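Local coordinates for 1,4-beta-N-Acetylmuramidase M1 (Streptomyces coelicolor, PDB 1JFX), which cleaves the beta-1,4 linkages between N-acetylmuramic acid and N-acetylglucosamine in bacterial peptidoglycan, acting as a secreted family 25 glycosidase with lysozyme and diacetylmuramidase activities, at residues N121-R126 with R133-Y138; E36-K41 with N68-T73; L97-N102 with T114-W119; H63-N68 with T73-Y78. One frame throughout, in Å; residues are numbered along the deposited sequence.

Contact 1: N121-R126 with R133-Y138; sequences NDFHAR and RDVVIY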
loop_
_atom_site.group_PDB
_atom_site.type_symbol
_atom_site.label_atom_id
_atom_site.label_comp_id
_atom_site.label_asym_id
_atom_site.label_seq_id
_atom_site.Cartn_x
_atom_site.Cartn_y
_atom_site.Cartn_z
ATOM N N ASN A 121 3.216 -14.642 4.567
ATOM C CA ASN A 121 3.729 -15.455 3.470
ATOM C C ASN A 121 2.567 -15.989 2.624
ATOM O O ASN A 121 2.646 -16.036 1.388
ATOM C CB ASN A 121 4.534 -16.632 4.017
ATOM C CG ASN A 121 5.396 -17.271 2.959
ATOM O OD1 ASN A 121 6.279 -16.623 2.398
ATOM N ND2 ASN A 121 5.144 -18.538 2.670
ATOM N N ASP A 122 1.487 -16.388 3.295
ATOM C CA ASP A 122 0.320 -16.916 2.601
ATOM C C ASP A 122 -0.348 -15.832 1.756
ATOM O O ASP A 122 -0.773 -16.090 0.622
ATOM C CB ASP A 122 -0.694 -17.493 3.597
ATOM C CG ASP A 122 -0.239 -18.814 4.210
ATOM O OD1 ASP A 122 0.758 -19.396 3.728
ATOM O OD2 ASP A 122 -0.907 -19.278 5.164
ATOM N N PHE A 123 -0.461 -14.626 2.303
ATOM C CA PHE A 123 -1.066 -13.536 1.553
ATOM C C PHE A 123 -0.204 -13.248 0.324
ATOM O O PHE A 123 -0.713 -13.084 -0.790
ATOM C CB PHE A 123 -1.203 -12.275 2.425
ATOM C CG PHE A 123 -2.039 -11.182 1.796
ATOM C CD1 PHE A 123 -1.538 -10.401 0.751
ATOM C CD2 PHE A 123 -3.340 -10.947 2.241
ATOM C CE1 PHE A 123 -2.336 -9.396 0.159
ATOM C CE2 PHE A 123 -4.137 -9.953 1.668
ATOM C CZ PHE A 123 -3.638 -9.173 0.621
ATOM N N HIS A 124 1.107 -13.198 0.513
ATOM C CA HIS A 124 1.990 -12.937 -0.608
ATOM C C HIS A 124 1.871 -14.034 -1.674
ATOM O O HIS A 124 1.757 -13.745 -2.862
ATOM C CB HIS A 124 3.452 -12.819 -0.131
ATOM C CG HIS A 124 4.444 -12.754 -1.251
ATOM N ND1 HIS A 124 4.821 -13.866 -1.976
ATOM C CD2 HIS A 124 5.086 -11.702 -1.817
ATOM C CE1 HIS A 124 5.646 -13.501 -2.941
ATOM N NE2 HIS A 124 5.823 -12.193 -2.868
ATOM N N ALA A 125 1.880 -15.293 -1.249
ATOM C CA ALA A 125 1.801 -16.394 -2.201
ATOM C C ALA A 125 0.517 -16.362 -3.008
ATOM O O ALA A 125 0.549 -16.544 -4.230
ATOM C CB ALA A 125 1.917 -17.726 -1.487
ATOM N N ARG A 126 -0.609 -16.122 -2.342
ATOM C CA ARG A 126 -1.882 -16.113 -3.053
ATOM C C ARG A 126 -2.035 -14.878 -3.931
ATOM O O ARG A 126 -2.564 -14.969 -5.048
ATOM C CB ARG A 126 -3.051 -16.222 -2.070
ATOM C CG ARG A 126 -4.438 -16.302 -2.726
ATOM C CD ARG A 126 -4.534 -17.381 -3.828
ATOM N NE ARG A 126 -4.075 -18.711 -3.418
ATOM C CZ ARG A 126 -4.872 -19.726 -3.084
ATOM N NH1 ARG A 126 -6.197 -19.593 -3.089
ATOM N NH2 ARG A 126 -4.340 -20.901 -2.780
ATOM N N ARG A 133 2.096 -10.607 -9.407
ATOM C CA ARG A 133 2.913 -9.597 -8.744
ATOM C C ARG A 133 3.260 -9.857 -7.291
ATOM O O ARG A 133 2.500 -10.500 -6.564
ATOM C CB ARG A 133 2.219 -8.230 -8.791
ATOM C CG ARG A 133 1.779 -7.742 -10.166
ATOM C CD ARG A 133 2.942 -7.674 -11.166
ATOM N NE ARG A 133 4.130 -6.956 -10.676
ATOM C CZ ARG A 133 4.341 -5.644 -10.791
ATOM N NH1 ARG A 133 3.445 -4.857 -11.379
ATOM N NH2 ARG A 133 5.475 -5.116 -10.331
ATOM N N ASP A 134 4.423 -9.337 -6.888
ATOM C CA ASP A 134 4.873 -9.391 -5.489
ATOM C C ASP A 134 4.127 -8.254 -4.770
ATOM O O ASP A 134 4.271 -7.080 -5.124
ATOM C CB ASP A 134 6.380 -9.130 -5.379
ATOM C CG ASP A 134 7.218 -10.302 -5.845
ATOM O OD1 ASP A 134 6.775 -11.455 -5.682
ATOM O OD2 ASP A 134 8.343 -10.076 -6.355
ATOM N N VAL A 135 3.338 -8.598 -3.760
ATOM C CA VAL A 135 2.576 -7.598 -3.037
ATOM C C VAL A 135 3.506 -6.622 -2.309
ATOM O O VAL A 135 4.557 -7.013 -1.796
ATOM C CB VAL A 135 1.616 -8.273 -2.023
ATOM C CG1 VAL A 135 2.416 -8.911 -0.884
ATOM C CG2 VAL A 135 0.603 -7.243 -1.493
ATOM N N VAL A 136 3.131 -5.345 -2.306
ATOM C CA VAL A 136 3.904 -4.321 -1.608
ATOM C C VAL A 136 3.424 -4.334 -0.155
ATOM O O VAL A 136 2.227 -4.353 0.101
ATOM C CB VAL A 136 3.632 -2.934 -2.231
ATOM C CG1 VAL A 136 4.276 -1.832 -1.395
ATOM C CG2 VAL A 136 4.167 -2.919 -3.658
ATOM N N ILE A 137 4.351 -4.320 0.798
ATOM C CA ILE A 137 3.973 -4.325 2.203
ATOM C C ILE A 137 4.040 -2.923 2.814
ATOM O O ILE A 137 5.102 -2.283 2.816
ATOM C CB ILE A 137 4.890 -5.283 3.034
ATOM C CG1 ILE A 137 4.625 -6.739 2.626
ATOM C CG2 ILE A 137 4.623 -5.097 4.548
ATOM C CD1 ILE A 137 5.584 -7.741 3.285
ATOM N N TYR A 138 2.892 -2.443 3.291
ATOM C CA TYR A 138 2.816 -1.145 3.972
ATOM C C TYR A 138 2.701 -1.448 5.452
ATOM O O TYR A 138 1.811 -2.207 5.869
ATOM C CB TYR A 138 1.576 -0.339 3.541
ATOM C CG TYR A 138 1.258 0.851 4.455
ATOM C CD1 TYR A 138 0.528 0.682 5.641
ATOM C CD2 TYR A 138 1.696 2.145 4.137
ATOM C CE1 TYR A 138 0.243 1.761 6.478
ATOM C CE2 TYR A 138 1.409 3.236 4.964
ATOM C CZ TYR A 138 0.681 3.037 6.137
ATOM O OH TYR A 138 0.379 4.115 6.961
HETATM O O HOH W 1 2.399 -11.163 -3.853
#

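Contact 2: E36-K41 with N68-T73; sequences EGTNYK and NASSGT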
loop_
_atom_site.group_PDB
_atom_site.type_symbol
_atom_site.label_atom_id
_atom_site.label_comp_id
_atom_site.label_asym_id
_atom_site.label_seq_id
_atom_site.Cartn_x
_atom_site.Cartn_y
_atom_site.Cartn_z
ATOM N N GLU A 36 -10.921 -4.292 3.336
ATOM C CA GLU A 36 -10.416 -4.440 4.691
ATOM C C GLU A 36 -11.019 -5.723 5.258
ATOM O O GLU A 36 -12.190 -6.044 5.017
ATOM C CB GLU A 36 -10.779 -3.238 5.580
ATOM C CG GLU A 36 -10.340 -3.407 7.038
ATOM C CD GLU A 36 -10.284 -2.102 7.820
ATOM O OE1 GLU A 36 -10.610 -1.037 7.259
ATOM O OE2 GLU A 36 -9.901 -2.136 9.009
ATOM N N GLY A 37 -10.214 -6.463 5.999
ATOM C CA GLY A 37 -10.703 -7.706 6.575
ATOM C C GLY A 37 -11.303 -8.645 5.543
ATOM O O GLY A 37 -10.794 -8.784 4.429
ATOM N N THR A 38 -12.408 -9.283 5.914
ATOM C CA THR A 38 -13.063 -10.238 5.039
ATOM C C THR A 38 -14.253 -9.701 4.268
ATOM O O THR A 38 -14.668 -10.321 3.288
ATOM C CB THR A 38 -13.604 -11.439 5.831
ATOM O OG1 THR A 38 -14.714 -11.007 6.629
ATOM C CG2 THR A 38 -12.517 -12.005 6.751
ATOM N N ASN A 39 -14.827 -8.582 4.707
ATOM C CA ASN A 39 -16.025 -8.099 4.029
ATOM C C ASN A 39 -16.248 -6.603 3.972
ATOM O O ASN A 39 -17.373 -6.152 3.735
ATOM C CB ASN A 39 -17.252 -8.758 4.655
ATOM C CG ASN A 39 -17.365 -8.470 6.129
ATOM O OD1 ASN A 39 -16.917 -7.426 6.603
ATOM N ND2 ASN A 39 -17.977 -9.388 6.869
ATOM N N TYR A 40 -15.199 -5.820 4.180
ATOM C CA TYR A 40 -15.358 -4.386 4.088
ATOM C C TYR A 40 -14.847 -3.955 2.719
ATOM O O TYR A 40 -13.801 -4.428 2.276
ATOM C CB TYR A 40 -14.551 -3.669 5.167
ATOM C CG TYR A 40 -14.599 -2.166 5.038
ATOM C CD1 TYR A 40 -13.700 -1.482 4.216
ATOM C CD2 TYR A 40 -15.564 -1.424 5.716
ATOM C CE1 TYR A 40 -13.759 -0.101 4.074
ATOM C CE2 TYR A 40 -15.635 -0.037 5.583
ATOM C CZ TYR A 40 -14.730 0.620 4.760
ATOM O OH TYR A 40 -14.796 1.997 4.622
ATOM N N LYS A 41 -15.592 -3.071 2.055
ATOM C CA LYS A 41 -15.189 -2.531 0.757
ATOM C C LYS A 41 -15.327 -1.019 0.857
ATOM O O LYS A 41 -16.373 -0.516 1.262
ATOM C CB LYS A 41 -16.091 -3.048 -0.379
ATOM C CG LYS A 41 -15.640 -2.585 -1.763
ATOM C CD LYS A 41 -14.223 -3.079 -2.067
ATOM C CE LYS A 41 -13.695 -2.557 -3.388
ATOM N NZ LYS A 41 -14.534 -2.985 -4.551
ATOM N N ASN A 68 -6.650 -11.646 12.229
ATOM C CA ASN A 68 -7.430 -12.441 13.182
ATOM C C ASN A 68 -8.697 -12.997 12.539
ATOM O O ASN A 68 -9.238 -13.995 12.999
ATOM C CB ASN A 68 -7.896 -11.566 14.346
ATOM C CG ASN A 68 -8.737 -10.386 13.871
ATOM O OD1 ASN A 68 -8.219 -9.472 13.237
ATOM N ND2 ASN A 68 -10.045 -10.413 14.154
ATOM N N ALA A 69 -9.157 -12.339 11.475
ATOM C CA ALA A 69 -10.419 -12.685 10.835
ATOM C C ALA A 69 -10.475 -13.836 9.844
ATOM O O ALA A 69 -11.544 -14.414 9.644
ATOM C CB ALA A 69 -11.005 -11.426 10.179
ATOM N N SER A 70 -9.351 -14.160 9.224
ATOM C CA SER A 70 -9.294 -15.246 8.248
ATOM C C SER A 70 -7.832 -15.412 7.881
ATOM O O SER A 70 -6.996 -14.623 8.313
ATOM C CB SER A 70 -10.095 -14.895 6.990
ATOM O OG SER A 70 -9.449 -13.865 6.257
ATOM N N SER A 71 -7.526 -16.428 7.088
ATOM C CA SER A 71 -6.149 -16.693 6.682
ATOM C C SER A 71 -5.626 -15.665 5.685
ATOM O O SER A 71 -6.401 -14.906 5.101
ATOM C CB SER A 71 -6.051 -18.079 6.042
ATOM O OG SER A 71 -6.686 -18.081 4.762
ATOM N N GLY A 72 -4.310 -15.661 5.498
ATOM C CA GLY A 72 -3.692 -14.746 4.552
ATOM C C GLY A 72 -4.137 -15.109 3.148
ATOM O O GLY A 72 -4.321 -14.243 2.295
ATOM N N THR A 73 -4.302 -16.403 2.897
ATOM C CA THR A 73 -4.761 -16.842 1.587
ATOM C C THR A 73 -6.150 -16.277 1.303
ATOM O O THR A 73 -6.397 -15.727 0.227
ATOM C CB THR A 73 -4.833 -18.381 1.508
ATOM O OG1 THR A 73 -3.518 -18.921 1.676
ATOM C CG2 THR A 73 -5.395 -18.827 0.151
#

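Contact 3: L97-N102 with T114-W119; sequences LDIEHN and TQMRTW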
loop_
_atom_site.group_PDB
_atom_site.type_symbol
_atom_site.label_atom_id
_atom_site.label_comp_id
_atom_site.label_asym_id
_atom_site.label_seq_id
_atom_site.Cartn_x
_atom_site.Cartn_y
_atom_site.Cartn_z
ATOM N N LEU A 97 -0.423 -4.686 0.733
ATOM C CA LEU A 97 -0.913 -5.350 1.936
ATOM C C LEU A 97 -0.608 -4.348 3.044
ATOM O O LEU A 97 0.551 -4.130 3.373
ATOM C CB LEU A 97 -0.156 -6.659 2.203
ATOM C CG LEU A 97 -0.426 -7.262 3.593
ATOM C CD1 LEU A 97 -1.913 -7.614 3.748
ATOM C CD2 LEU A 97 0.448 -8.493 3.812
ATOM N N ASP A 98 -1.649 -3.715 3.582
ATOM C CA ASP A 98 -1.521 -2.729 4.661
ATOM C C ASP A 98 -1.716 -3.552 5.934
ATOM O O ASP A 98 -2.839 -3.898 6.306
ATOM C CB ASP A 98 -2.622 -1.666 4.517
ATOM C CG ASP A 98 -2.610 -0.623 5.630
ATOM O OD1 ASP A 98 -2.124 -0.913 6.747
ATOM O OD2 ASP A 98 -3.125 0.492 5.390
ATOM N N ILE A 99 -0.611 -3.872 6.592
ATOM C CA ILE A 99 -0.662 -4.691 7.791
ATOM C C ILE A 99 -0.002 -3.848 8.887
ATOM O O ILE A 99 1.193 -3.563 8.852
ATOM C CB ILE A 99 0.016 -6.073 7.502
ATOM C CG1 ILE A 99 -0.247 -7.026 8.663
ATOM C CG2 ILE A 99 1.493 -5.888 7.120
ATOM C CD1 ILE A 99 0.026 -8.493 8.320
ATOM N N GLU A 100 -0.817 -3.460 9.866
ATOM C CA GLU A 100 -0.375 -2.534 10.903
ATOM C C GLU A 100 -1.123 -2.742 12.226
ATOM O O GLU A 100 -1.947 -3.638 12.328
ATOM C CB GLU A 100 -0.648 -1.117 10.380
ATOM C CG GLU A 100 -2.142 -0.820 10.174
ATOM C CD GLU A 100 -2.399 0.612 9.726
ATOM O OE1 GLU A 100 -2.335 0.895 8.511
ATOM O OE2 GLU A 100 -2.641 1.468 10.594
ATOM N N HIS A 101 -0.834 -1.899 13.219
ATOM C CA HIS A 101 -1.470 -2.009 14.541
ATOM C C HIS A 101 -2.972 -2.276 14.456
ATOM O O HIS A 101 -3.720 -1.526 13.824
ATOM C CB HIS A 101 -1.282 -0.726 15.365
ATOM C CG HIS A 101 0.076 -0.569 15.976
ATOM N ND1 HIS A 101 1.223 -0.437 15.221
ATOM C CD2 HIS A 101 0.461 -0.455 17.271
ATOM C CE1 HIS A 101 2.253 -0.238 16.025
ATOM N NE2 HIS A 101 1.818 -0.244 17.274
ATOM N N ASN A 102 -3.405 -3.335 15.131
ATOM C CA ASN A 102 -4.813 -3.708 15.174
ATOM C C ASN A 102 -5.599 -2.524 15.748
ATOM O O ASN A 102 -5.259 -1.997 16.800
ATOM C CB ASN A 102 -4.968 -4.945 16.075
ATOM C CG ASN A 102 -6.362 -5.555 16.031
ATOM O OD1 ASN A 102 -7.283 -5.015 15.411
ATOM N ND2 ASN A 102 -6.524 -6.690 16.703
ATOM N N THR A 114 5.473 -16.489 14.706
ATOM C CA THR A 114 5.551 -17.514 13.674
ATOM C C THR A 114 4.248 -17.578 12.862
ATOM O O THR A 114 4.277 -17.727 11.635
ATOM C CB THR A 114 5.861 -18.909 14.287
ATOM O OG1 THR A 114 7.158 -18.873 14.901
ATOM C CG2 THR A 114 5.851 -19.988 13.208
ATOM N N GLN A 115 3.103 -17.470 13.530
ATOM C CA GLN A 115 1.831 -17.506 12.811
ATOM C C GLN A 115 1.678 -16.279 11.923
ATOM O O GLN A 115 1.079 -16.352 10.847
ATOM C CB GLN A 115 0.647 -17.557 13.774
ATOM C CG GLN A 115 0.516 -18.861 14.542
ATOM C CD GLN A 115 -0.561 -18.769 15.603
ATOM O OE1 GLN A 115 -0.595 -17.811 16.381
ATOM N NE2 GLN A 115 -1.451 -19.762 15.641
ATOM N N MET A 116 2.212 -15.150 12.377
ATOM C CA MET A 116 2.087 -13.924 11.603
ATOM C C MET A 116 2.968 -14.022 10.369
ATOM O O MET A 116 2.589 -13.554 9.300
ATOM C CB MET A 116 2.491 -12.707 12.437
ATOM C CG MET A 116 2.278 -11.374 11.715
ATOM S SD MET A 116 0.558 -11.064 11.273
ATOM C CE MET A 116 -0.099 -10.552 12.892
ATOM N N ARG A 117 4.147 -14.622 10.516
ATOM C CA ARG A 117 5.028 -14.791 9.367
ATOM C C ARG A 117 4.301 -15.646 8.335
ATOM O O ARG A 117 4.307 -15.342 7.146
ATOM C CB ARG A 117 6.329 -15.479 9.780
ATOM C CG ARG A 117 7.204 -14.596 10.634
ATOM C CD ARG A 117 8.476 -15.304 11.057
ATOM N NE ARG A 117 9.303 -14.422 11.873
ATOM C CZ ARG A 117 10.572 -14.673 12.181
ATOM N NH1 ARG A 117 11.154 -15.783 11.747
ATOM N NH2 ARG A 117 11.267 -13.795 12.896
ATOM N N THR A 118 3.675 -16.724 8.798
ATOM C CA THR A 118 2.937 -17.608 7.904
ATOM C C THR A 118 1.803 -16.861 7.218
ATOM O O THR A 118 1.595 -17.015 6.015
ATOM C CB THR A 118 2.364 -18.808 8.681
ATOM O OG1 THR A 118 3.451 -19.592 9.185
ATOM C CG2 THR A 118 1.485 -19.691 7.772
ATOM N N TRP A 119 1.080 -16.052 7.983
ATOM C CA TRP A 119 -0.047 -15.293 7.440
ATOM C C TRP A 119 0.406 -14.379 6.294
ATOM O O TRP A 119 -0.226 -14.326 5.226
ATOM C CB TRP A 119 -0.695 -14.461 8.564
ATOM C CG TRP A 119 -2.104 -13.978 8.248
ATOM C CD1 TRP A 119 -3.271 -14.543 8.672
ATOM C CD2 TRP A 119 -2.475 -12.856 7.425
ATOM N NE1 TRP A 119 -4.350 -13.849 8.169
ATOM C CE2 TRP A 119 -3.888 -12.810 7.398
ATOM C CE3 TRP A 119 -1.751 -11.887 6.708
ATOM C CZ2 TRP A 119 -4.592 -11.833 6.678
ATOM C CZ3 TRP A 119 -2.452 -10.913 5.990
ATOM C CH2 TRP A 119 -3.854 -10.897 5.981
#

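Contact 4: H63-N68 with T73-Y78; sequences HFARPN and TAQADY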
loop_
_atom_site.group_PDB
_atom_site.type_symbol
_atom_site.label_atom_id
_atom_site.label_comp_id
_atom_site.label_asym_id
_atom_site.label_seq_id
_atom_site.Cartn_x
_atom_site.Cartn_y
_atom_site.Cartn_z
ATOM N N HIS A 63 -5.159 -3.252 0.600
ATOM C CA HIS A 63 -6.023 -4.035 1.473
ATOM C C HIS A 63 -5.594 -3.849 2.910
ATOM O O HIS A 63 -4.416 -4.055 3.223
ATOM C CB HIS A 63 -5.893 -5.522 1.152
ATOM C CG HIS A 63 -6.628 -6.410 2.108
ATOM N ND1 HIS A 63 -7.999 -6.554 2.087
ATOM C CD2 HIS A 63 -6.183 -7.177 3.134
ATOM C CE1 HIS A 63 -8.369 -7.372 3.059
ATOM N NE2 HIS A 63 -7.285 -7.764 3.710
ATOM N N PHE A 64 -6.527 -3.452 3.778
ATOM C CA PHE A 64 -6.197 -3.315 5.194
ATOM C C PHE A 64 -6.421 -4.693 5.835
ATOM O O PHE A 64 -7.552 -5.166 5.985
ATOM C CB PHE A 64 -7.078 -2.258 5.859
ATOM C CG PHE A 64 -6.632 -1.895 7.252
ATOM C CD1 PHE A 64 -6.796 -2.789 8.303
ATOM C CD2 PHE A 64 -6.040 -0.658 7.505
ATOM C CE1 PHE A 64 -6.374 -2.453 9.610
ATOM C CE2 PHE A 64 -5.617 -0.310 8.801
ATOM C CZ PHE A 64 -5.786 -1.214 9.852
ATOM N N ALA A 65 -5.324 -5.347 6.194
ATOM C CA ALA A 65 -5.390 -6.681 6.780
ATOM C C ALA A 65 -5.994 -6.768 8.175
ATOM O O ALA A 65 -5.797 -5.889 8.994
ATOM C CB ALA A 65 -3.986 -7.276 6.837
ATOM N N ARG A 66 -6.712 -7.859 8.431
ATOM C CA ARG A 66 -7.233 -8.156 9.767
ATOM C C ARG A 66 -6.866 -9.639 9.893
ATOM O O ARG A 66 -7.704 -10.527 9.702
ATOM C CB ARG A 66 -8.746 -7.960 9.847
ATOM C CG ARG A 66 -9.194 -6.500 9.683
ATOM C CD ARG A 66 -8.665 -5.578 10.790
ATOM N NE ARG A 66 -9.392 -4.311 10.748
ATOM C CZ ARG A 66 -10.388 -4.002 11.569
ATOM N NH1 ARG A 66 -10.762 -4.866 12.512
ATOM N NH2 ARG A 66 -11.032 -2.849 11.428
ATOM N N PRO A 67 -5.598 -9.926 10.215
ATOM C CA PRO A 67 -5.128 -11.307 10.344
ATOM C C PRO A 67 -5.893 -12.222 11.299
ATOM O O PRO A 67 -5.788 -13.439 11.194
ATOM C CB PRO A 67 -3.653 -11.132 10.724
ATOM C CG PRO A 67 -3.275 -9.876 9.995
ATOM C CD PRO A 67 -4.470 -8.979 10.315
ATOM N N ASN A 68 -6.650 -11.646 12.229
ATOM C CA ASN A 68 -7.430 -12.441 13.182
ATOM C C ASN A 68 -8.697 -12.997 12.539
ATOM O O ASN A 68 -9.238 -13.995 12.999
ATOM C CB ASN A 68 -7.896 -11.566 14.346
ATOM C CG ASN A 68 -8.737 -10.386 13.871
ATOM O OD1 ASN A 68 -8.219 -9.472 13.237
ATOM N ND2 ASN A 68 -10.045 -10.413 14.154
ATOM N N THR A 73 -4.302 -16.403 2.897
ATOM C CA THR A 73 -4.761 -16.842 1.587
ATOM C C THR A 73 -6.150 -16.277 1.303
ATOM O O THR A 73 -6.397 -15.727 0.227
ATOM C CB THR A 73 -4.833 -18.381 1.508
ATOM O OG1 THR A 73 -3.518 -18.921 1.676
ATOM C CG2 THR A 73 -5.395 -18.827 0.151
ATOM N N ALA A 74 -7.060 -16.409 2.269
ATOM C CA ALA A 74 -8.426 -15.920 2.076
ATOM C C ALA A 74 -8.515 -14.417 1.824
ATOM O O ALA A 74 -9.262 -13.974 0.949
ATOM C CB ALA A 74 -9.292 -16.285 3.273
ATOM N N GLN A 75 -7.769 -13.621 2.583
ATOM C CA GLN A 75 -7.846 -12.189 2.368
ATOM C C GLN A 75 -7.165 -11.763 1.067
ATOM O O GLN A 75 -7.576 -10.777 0.467
ATOM C CB GLN A 75 -7.311 -11.415 3.584
ATOM C CG GLN A 75 -8.419 -11.263 4.625
ATOM C CD GLN A 75 -8.004 -10.618 5.931
ATOM O OE1 GLN A 75 -7.400 -9.540 5.953
ATOM N NE2 GLN A 75 -8.364 -11.267 7.041
ATOM N N ALA A 76 -6.153 -12.511 0.620
ATOM C CA ALA A 76 -5.498 -12.169 -0.648
ATOM C C ALA A 76 -6.494 -12.402 -1.796
ATOM O O ALA A 76 -6.562 -11.598 -2.737
ATOM C CB ALA A 76 -4.215 -13.032 -0.861
ATOM N N ASP A 77 -7.257 -13.493 -1.735
ATOM C CA ASP A 77 -8.241 -13.762 -2.788
ATOM C C ASP A 77 -9.336 -12.685 -2.760
ATOM O O ASP A 77 -9.747 -12.178 -3.809
ATOM C CB ASP A 77 -8.877 -15.156 -2.622
ATOM C CG ASP A 77 -8.075 -16.263 -3.294
ATOM O OD1 ASP A 77 -7.570 -16.036 -4.412
ATOM O OD2 ASP A 77 -7.955 -17.375 -2.717
ATOM N N TYR A 78 -9.807 -12.333 -1.567
ATOM C CA TYR A 78 -10.842 -11.314 -1.427
ATOM C C TYR A 78 -10.359 -10.004 -2.062
ATOM O O TYR A 78 -11.059 -9.386 -2.854
ATOM C CB TYR A 78 -11.169 -11.113 0.062
ATOM C CG TYR A 78 -12.132 -9.977 0.337
ATOM C CD1 TYR A 78 -13.327 -9.861 -0.369
ATOM C CD2 TYR A 78 -11.834 -9.008 1.294
ATOM C CE1 TYR A 78 -14.202 -8.796 -0.127
ATOM C CE2 TYR A 78 -12.699 -7.943 1.542
ATOM C CZ TYR A 78 -13.878 -7.843 0.830
ATOM O OH TYR A 78 -14.743 -6.786 1.061
#

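Contact 1: N121-R126 with R133-Y138
H124 meets D134 through a bent hydrogen bond, from NE2 of H124 to OD1 of D134 at 3.1 Å, with an angle of 138° at the hydrogen. The carboxylate oxygen is approached from above its plane and lies tilted from the imidazole plane, so the bond is off the best line for both groups; NE2 also makes a weak bond to K157 O. K128 forms a salt bridge to the same oxygen of D134.

A bound water makes the backbone link. It donates to H124 O and to R133 O, each at 2.8 Å from the water oxygen, and accepts from V135 N at 2.7 Å. This water also sits over one face of the H124 ring, near its rim.

The apolar part belongs to V135, whose two methyls divide the work. CG1 packs on CD2 of H124 at 4.0 Å, while CG2, anti to the backbone N, reaches the edge of the F123 ring at CE1, also 4.0 Å away. A beta-branched residue suits this place, serving two helix side chains at once.

The contact closes the strand 96-98, helix 113-131, strand 136-139 beta-alpha-beta unit of the barrel. With an imidazole N-H and an ammonium group converging on one oxygen, D134 is probably held ionised.

Contact 2: E36-K41 with N68-T73
S70 OG, which lies 3.6 Å from CG2 of T38, is gripped by two polar partners on its own side of the contact. It is hydrogen-bonded to NE2 of Q75 in the following helix and makes a weak bond to S71 O at 3.4 Å. With its polar needs met there, the serine turns only van der Waals surface to T38. The threonine answers with its methyl: OG1 takes the place between the backbone N and the carbonyl carbon (chi1 70°), which leaves CG2 anti to the carbonyl carbon and directed at the serine. That methyl also rests on CB of A69 at 3.8 Å and on CB of S70 at the same distance. A69 and S70, both small, let the chain pass close to the turn that carries T38.

This turn closes a tight beta hairpin between strands 29-36 and 40-41, where E36 and Y40 exchange backbone bonds: E36 N to Y40 O and Y40 N to E36 O, both 3.1 Å. G37 enters the turn with phi at +54°, a conformation easy for a residue without CB, and its backbone is tied to F64 of strand 58-64. On the other side of the contact, residues 68-71 belong to the connection that leads from strand 58-64 into helix 72-81. S71 is the N-cap, its OG accepting from A74 N.

Contact 3: L97-N102 with T114-W119
The indole of W119 presents the edge of its six-membered ring to L97, whose CD1 lies near the ring plane, 4.0 Å from CZ3 of the tryptophan. I99 comes to the same part of the ring obliquely, its CD1 4.2 Å from CE3 of W119. The pyrrole end has another task: NE1 of W119 donates to S70 O, so the one polar atom of this largely apolar group is satisfied.

I99 runs out with CG1 anti to the backbone N (chi1 -170°), antiparallel to both side chains that descend from the helix. Its CD1 thereby touches M116 as well as W119, meeting SD of M116 at 4.0 Å. The methionine reaches it by bending at chi2 (61°) and chi3 (78°), an unbranched, flexible chain that can fold its sulfur onto the isoleucine methyl.

These residues join strand 96-98 and its continuation to helix 113-131, the first step of a beta-alpha-beta unit in the barrel. Alternation along the strand sorts the side chains: L97 and I99 point toward the helix, whereas D98, a predicted active-site residue, lies among Y62, F64 and Y138. E100, likewise predicted to be catalytic, packs against F64 and Y138. W143 of helix 141-148 touches both I99 and M116.

Contact 4: H63-N68 with T73-Y78
H63 carries its ring anti to the backbone N (chi1 173°), out toward the helix, and Q75 reaches back with a chain extended beyond CG (chi2 175°), so that the amide meets both the imidazole and the backbone of R66. Oxygen OE1 of Q75 takes two donors, one on each lone pair and both in the plane of the amide. H63 NE2 gives at 2.9 Å in an almost straight bond (175°), with the oxygen lying in the ring plane, and R66 N gives to OE1 of Q75 at 3.1 Å. The other half of the amide returns a bond, Q75 NE2 to R66 O at 2.8 Å, arriving above the carbonyl plane. Glutamine is the apt residue here, for its amide answers the N-H and C=O of R66 together, as a neighbouring backbone would. These three bonds, with a further one from NE2 to S70 OG, fix which end of the amide is oxygen and which nitrogen. Alongside, CE1 of H63 lies at the ring edge of Y78, 4.2 Å from CD2.

ND1 of H63 is hydrogen-bonded to T35, and the guanidinium of R66 forms a salt bridge with E36, both on strand 29-36. Strand 58-64 pairs in parallel with strands 29-36 and 96-98 of the barrel, with helix 72-81 over H63 and W119 of helix 113-131 against A65 and P67.

Overall arrangement
Contacts 1 and 3 are buried and share helix 113-131, which they join to the neighbouring strands 136-139 and 96-98 of the barrel. Contact 3 is wholly apolar across its segments, whereas contact 1 mixes packing with a histidine-carboxylate hydrogen bond and a bridging water. Contacts 2 and 4 interlock along the chain, share N68 and T73, and have centres about 4 Å apart, yet they differ sharply: contact 4 is partly buried and polar, contact 2 a small surface touch. The groups also meet one another, for R126 of contact 1 forms a salt bridge with D77 of contact 4. Backbone bonds pair strand 96-98 with both its neighbours, uniting contacts 1, 3 and 4.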